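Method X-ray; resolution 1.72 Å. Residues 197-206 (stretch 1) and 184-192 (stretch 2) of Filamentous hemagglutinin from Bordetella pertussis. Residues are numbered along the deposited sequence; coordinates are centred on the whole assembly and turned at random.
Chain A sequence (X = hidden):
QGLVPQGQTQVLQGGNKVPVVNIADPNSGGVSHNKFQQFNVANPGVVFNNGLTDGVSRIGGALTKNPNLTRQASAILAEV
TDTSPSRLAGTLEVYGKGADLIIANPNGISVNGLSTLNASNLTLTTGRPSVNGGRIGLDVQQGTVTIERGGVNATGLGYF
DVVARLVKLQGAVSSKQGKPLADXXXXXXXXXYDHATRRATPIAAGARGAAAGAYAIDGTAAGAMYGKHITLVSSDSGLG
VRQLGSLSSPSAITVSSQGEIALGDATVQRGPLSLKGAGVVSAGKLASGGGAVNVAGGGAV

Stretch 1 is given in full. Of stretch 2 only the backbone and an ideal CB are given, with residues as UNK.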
ATOM      1  N   THR A 197      -7.674  12.079  -2.101  1.00 21.69           N
ATOM      2  CA  THR A 197      -7.628  12.296  -3.569  1.00 20.79           C
ATOM      3  C   THR A 197      -6.675  11.369  -4.316  1.00 20.11           C
ATOM      4  O   THR A 197      -6.688  11.304  -5.567  1.00 18.91           O
ATOM      5  CB  THR A 197      -7.263  13.733  -3.889  1.00 21.55           C
ATOM      6  OG1 THR A 197      -5.979  14.049  -3.327  1.00 20.58           O
ATOM      7  CG2 THR A 197      -8.269  14.706  -3.237  1.00 22.70           C
ATOM      8  N   ARG A 198      -5.841  10.669  -3.544  1.00 18.88           N
ATOM      9  CA  ARG A 198      -4.743   9.864  -4.093  1.00 18.16           C
ATOM     10  C   ARG A 198      -3.853  10.655  -5.051  1.00 18.68           C
ATOM     11  O   ARG A 198      -3.467  10.150  -6.118  1.00 18.08           O
ATOM     12  CB  ARG A 198      -5.293   8.589  -4.719  1.00 18.28           C
ATOM     13  CG  ARG A 198      -6.025   7.765  -3.699  1.00 17.69           C
ATOM     14  CD  ARG A 198      -6.662   6.531  -4.220  1.00 17.62           C
ATOM     15  NE  ARG A 198      -5.726   5.573  -4.798  1.00 16.88           N
ATOM     16  CZ  ARG A 198      -5.808   5.089  -6.019  1.00 18.22           C
ATOM     17  NH1 ARG A 198      -6.771   5.517  -6.867  1.00 20.53           N
ATOM     18  NH2 ARG A 198      -4.948   4.169  -6.421  1.00 17.90           N
ATOM     19  N   ARG A 199      -3.581  11.917  -4.690  1.00 19.60           N
ATOM     20  CA  ARG A 199      -2.677  12.759  -5.458  1.00 20.26           C
ATOM     21  C   ARG A 199      -1.375  12.974  -4.693  1.00 18.94           C
ATOM     22  O   ARG A 199      -1.380  13.220  -3.478  1.00 18.26           O
ATOM     23  CB  ARG A 199      -3.293  14.124  -5.781  1.00 21.90           C
ATOM     24  CG  ARG A 199      -4.587  14.039  -6.578  1.00 25.96           C
ATOM     25  CD  ARG A 199      -4.485  13.338  -7.883  1.00 31.24           C
ATOM     26  NE  ARG A 199      -3.386  13.829  -8.706  1.00 35.55           N
ATOM     27  CZ  ARG A 199      -2.799  13.146  -9.683  1.00 36.80           C
ATOM     28  NH1 ARG A 199      -3.200  11.912 -10.004  1.00 38.79           N
ATOM     29  NH2 ARG A 199      -1.800  13.718 -10.356  1.00 38.75           N
ATOM     30  N   ALA A 200      -0.278  12.911  -5.430  1.00 18.45           N
ATOM     31  CA  ALA A 200       1.061  13.156  -4.902  1.00 18.66           C
ATOM     32  C   ALA A 200       1.549  14.524  -5.330  1.00 19.35           C
ATOM     33  O   ALA A 200       1.506  14.864  -6.511  1.00 20.79           O
ATOM     34  CB  ALA A 200       2.019  12.119  -5.391  1.00 18.87           C
ATOM     35  N   THR A 201       2.052  15.291  -4.382  1.00 19.68           N
ATOM     36  CA  THR A 201       2.722  16.530  -4.708  1.00 20.43           C
ATOM     37  C   THR A 201       4.115  16.465  -4.142  1.00 19.56           C
ATOM     38  O   THR A 201       4.262  16.136  -2.966  1.00 17.48           O
ATOM     39  CB  THR A 201       1.957  17.739  -4.145  1.00 21.69           C
ATOM     40  OG1 THR A 201       1.878  17.675  -2.726  1.00 28.18           O
ATOM     41  CG2 THR A 201       0.527  17.723  -4.540  1.00 22.26           C
ATOM     42  N   PRO A 202       5.140  16.736  -4.951  1.00 20.65           N
ATOM     43  CA  PRO A 202       6.508  16.678  -4.457  1.00 19.90           C
ATOM     44  C   PRO A 202       6.758  17.610  -3.279  1.00 19.29           C
ATOM     45  O   PRO A 202       6.194  18.712  -3.190  1.00 20.01           O
ATOM     46  CB  PRO A 202       7.347  17.031  -5.695  1.00 21.23           C
ATOM     47  CG  PRO A 202       6.473  16.662  -6.841  1.00 22.35           C
ATOM     48  CD  PRO A 202       5.110  17.044  -6.402  1.00 20.85           C
ATOM     49  N   ILE A 203       7.527  17.113  -2.315  1.00 18.43           N
ATOM     50  CA  ILE A 203       7.923  17.907  -1.152  1.00 17.65           C
ATOM     51  C   ILE A 203       9.455  17.844  -0.986  1.00 17.66           C
ATOM     52  O   ILE A 203      10.147  16.988  -1.559  1.00 17.02           O
ATOM     53  CB  ILE A 203       7.195  17.443   0.139  1.00 17.83           C
ATOM     54  CG1 ILE A 203       7.568  16.004   0.533  1.00 17.71           C
ATOM     55  CG2 ILE A 203       5.681  17.635   0.022  1.00 18.77           C
ATOM     56  CD1 ILE A 203       6.988  15.570   1.849  1.00 17.99           C
ATOM     57  N   ALA A 204       9.988  18.780  -0.225  1.00 17.70           N
ATOM     58  CA  ALA A 204      11.404  18.777   0.125  1.00 18.05           C
ATOM     59  C   ALA A 204      11.748  17.694   1.159  1.00 18.30           C
ATOM     60  O   ALA A 204      11.022  17.423   2.096  1.00 20.05           O
ATOM     61  CB  ALA A 204      11.785  20.167   0.669  1.00 18.43           C
ATOM     62  N   ALA A 205      12.907  17.108   1.012  1.00 18.90           N
ATOM     63  CA  ALA A 205      13.383  16.161   1.999  1.00 19.65           C
ATOM     64  C   ALA A 205      14.790  16.505   2.364  1.00 19.12           C
ATOM     65  O   ALA A 205      15.496  17.185   1.610  1.00 19.62           O
ATOM     66  CB  ALA A 205      13.329  14.767   1.438  1.00 19.53           C
ATOM     67  N   GLY A 206      15.218  15.928   3.471  1.00 20.59           N
ATOM     68  CA  GLY A 206      16.528  16.183   4.033  1.00 22.09           C
ATOM     69  C   GLY A 206      17.645  15.498   3.319  1.00 22.11           C
ATOM     70  O   GLY A 206      18.795  15.890   3.435  1.00 23.25           O
ATOM     71  N   UNK A 184      -4.019  -0.589  -8.680  1.00 12.04           N
ATOM     72  CA  UNK A 184      -2.696  -0.615  -8.050  1.00 11.44           C
ATOM     73  C   UNK A 184      -2.041   0.731  -8.335  1.00 11.68           C
ATOM     74  O   UNK A 184      -2.010   1.210  -9.515  1.00 12.95           O
ATOM     75  CB  UNK A 184      -1.841  -1.774  -8.566  1.00 11.44           C
ATOM     76  N   UNK A 185      -1.537   1.378  -7.295  1.00 11.61           N
ATOM     77  CA  UNK A 185      -0.693   2.562  -7.469  1.00 11.74           C
ATOM     78  C   UNK A 185       0.552   2.395  -6.648  1.00 11.17           C
ATOM     79  O   UNK A 185       0.477   1.993  -5.482  1.00 11.63           O
ATOM     80  CB  UNK A 185      -1.430   3.843  -7.074  1.00 11.74           C
ATOM     81  N   UNK A 186       1.696   2.654  -7.273  1.00 10.37           N
ATOM     82  CA  UNK A 186       2.982   2.662  -6.595  1.00 11.06           C
ATOM     83  C   UNK A 186       3.531   4.084  -6.810  1.00 11.57           C
ATOM     84  O   UNK A 186       3.669   4.547  -7.962  1.00 11.30           O
ATOM     85  CB  UNK A 186       3.925   1.581  -7.127  1.00 11.06           C
ATOM     86  N   UNK A 187       3.761   4.797  -5.712  1.00 12.36           N
ATOM     87  CA  UNK A 187       4.129   6.221  -5.750  1.00 12.29           C
ATOM     88  C   UNK A 187       5.416   6.366  -4.957  1.00 12.05           C
ATOM     89  O   UNK A 187       5.428   6.168  -3.711  1.00 12.87           O
ATOM     90  CB  UNK A 187       3.024   7.115  -5.185  1.00 12.29           C
ATOM     91  N   UNK A 188       6.508   6.652  -5.667  1.00 12.01           N
ATOM     92  CA  UNK A 188       7.819   6.778  -5.059  1.00 11.83           C
ATOM     93  C   UNK A 188       8.320   8.197  -5.095  1.00 11.97           C
ATOM     94  O   UNK A 188       7.908   8.987  -5.966  1.00 13.96           O
ATOM     95  CB  UNK A 188       8.821   5.856  -5.757  1.00 11.83           C
ATOM     96  N   UNK A 189       9.178   8.529  -4.150  1.00 12.58           N
ATOM     97  CA  UNK A 189       9.803   9.849  -4.083  1.00 12.88           C
ATOM     98  C   UNK A 189       9.345  10.635  -2.866  1.00 13.44           C
ATOM     99  O   UNK A 189       8.562  10.157  -2.051  1.00 12.75           O
ATOM    100  CB  UNK A 189       9.497  10.643  -5.355  1.00 12.88           C
ATOM    101  N   UNK A 190       9.903  11.831  -2.737  1.00 14.09           N
ATOM    102  CA  UNK A 190       9.557  12.731  -1.657  1.00 13.90           C
ATOM    103  C   UNK A 190       8.292  13.443  -2.054  1.00 14.43           C
ATOM    104  O   UNK A 190       8.289  14.306  -2.937  1.00 15.00           O
ATOM    105  CB  UNK A 190      10.685  13.719  -1.353  1.00 13.90           C
ATOM    106  N   UNK A 191       7.210  12.999  -1.446  1.00 14.09           N
ATOM    107  CA  UNK A 191       5.870  13.460  -1.776  1.00 13.71           C
ATOM    108  C   UNK A 191       5.015  13.647  -0.558  1.00 13.16           C
ATOM    109  O   UNK A 191       5.138  12.930   0.413  1.00 12.68           O
ATOM    110  CB  UNK A 191       5.189  12.478  -2.732  1.00 13.71           C
ATOM    111  N   UNK A 192       4.095  14.592  -0.624  1.00 13.88           N
ATOM    112  CA  UNK A 192       2.931  14.524   0.224  1.00 14.81           C
ATOM    113  C   UNK A 192       1.889  13.789  -0.602  1.00 14.75           C
ATOM    114  O   UNK A 192       1.582  14.181  -1.749  1.00 14.68           O
ATOM    115  CB  UNK A 192       2.455  15.906   0.678  1.00 14.81           C
TER

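Along position 184 the chain is extended and CA-to-CB points away from stretch 1, which sets no visible limit; a strand-favouring residue would do, and the deposited one is I184.

Position 185 points toward stretch 1, and its ideal CB already lies 3.6 Å from NH2 of R198. The CB leaves little spare room on that line, so a small residue suits. The residue is A185, whose methyl meets the guanidinium obliquely.

At 186 nothing of stretch 1 lies near the ideal CB, and many residues would serve; it is V186, a beta-branched residue at home in a strand.

Position 187 turns toward stretch 1 again, its ideal CB 5.1 Å from CB of A200. That gap invites a medium apolar side chain, such as valine, isoleucine or leucine. V187, with chi1 in t, fills it: CG1 comes 3.9 Å from CB of A200.

Position 188 is again out of reach of stretch 1, so the choice is open; it is A188. Position 189, at phi 113° and psi 179°, would jam a CB against the preceding carbonyl O. The backbone alone calls for glycine, and G189 is found.

At 190 the CB points sideways, with its ideal position 3.3 Å from O of I203 and 4.0 Å from CB of A205. Such crowding favours a small side chain, and A190 packs its methyl against CB of A205. Its backbone O accepts a hydrogen bond from N of I203 (3.0 Å), a link available to any residue type.

The CB at 191 points away overall, yet lies 3.8 Å from O of T201 and 4.2 Å from CB of A200. A modest side chain fits, polar or apolar. N191, with chi1 in m, brings OD1 to 3.5 Å from N of P202, a proline nitrogen with no hydrogen to give; this is contact, not a hydrogen bond. Instead, ND2 makes a weak hydrogen bond to O of A188 (3.2 Å), and both amide ends find partners elsewhere in the structure.

Position 192 pairs antiparallel with T201: its N donates to O of T201 (2.8 Å), and its O accepts from N of T201 (2.9 Å). Its CB shares a sheet face with T201, beside CG2 of I203, so beta-branched residues or long chains with an aliphatic stem would suit. R192 lays its CB 3.8 Å from both CG2 of I203 and OG1 of T201, while its end leads away.

Stretch 2 184-192: IAVVAGANR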
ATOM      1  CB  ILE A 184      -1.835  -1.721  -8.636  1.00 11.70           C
ATOM      2  CG1 ILE A 184      -2.451  -3.103  -8.407  1.00 11.66           C
ATOM      3  CG2 ILE A 184      -0.412  -1.620  -8.058  1.00 13.49           C
ATOM      4  CD1 ILE A 184      -1.796  -4.218  -9.219  1.00 13.50           C
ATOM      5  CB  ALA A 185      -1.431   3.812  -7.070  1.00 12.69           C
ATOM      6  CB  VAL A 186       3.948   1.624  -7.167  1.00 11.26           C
ATOM      7  CG1 VAL A 186       5.309   1.719  -6.463  1.00 12.63           C
ATOM      8  CG2 VAL A 186       3.403   0.237  -7.056  1.00 13.12           C
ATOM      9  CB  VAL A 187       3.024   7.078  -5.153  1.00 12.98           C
ATOM     10  CG1 VAL A 187       3.446   8.557  -5.050  1.00 15.50           C
ATOM     11  CG2 VAL A 187       1.722   6.909  -5.956  1.00 15.07           C
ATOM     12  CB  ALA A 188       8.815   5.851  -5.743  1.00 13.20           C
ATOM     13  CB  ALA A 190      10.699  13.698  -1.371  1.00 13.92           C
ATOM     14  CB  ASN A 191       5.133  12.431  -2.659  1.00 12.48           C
ATOM     15  CG  ASN A 191       5.705  12.310  -4.062  1.00 13.65           C
ATOM     16  OD1 ASN A 191       5.707  13.260  -4.829  1.00 14.68           O
ATOM     17  ND2 ASN A 191       6.181  11.112  -4.398  1.00 13.76           N
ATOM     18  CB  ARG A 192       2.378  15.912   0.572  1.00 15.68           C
ATOM     19  CG  ARG A 192       0.971  15.734   1.189  1.00 19.97           C
ATOM     20  CD  ARG A 192       0.536  16.826   1.999  1.00 23.49           C
ATOM     21  NE  ARG A 192       1.177  16.850   3.304  1.00 23.97           N
ATOM     22  CZ  ARG A 192       0.693  17.531   4.313  1.00 23.37           C
ATOM     23  NH1 ARG A 192      -0.435  18.219   4.156  1.00 27.33           N
ATOM     24  NH2 ARG A 192       1.336  17.552   5.453  1.00 21.43           N
TER
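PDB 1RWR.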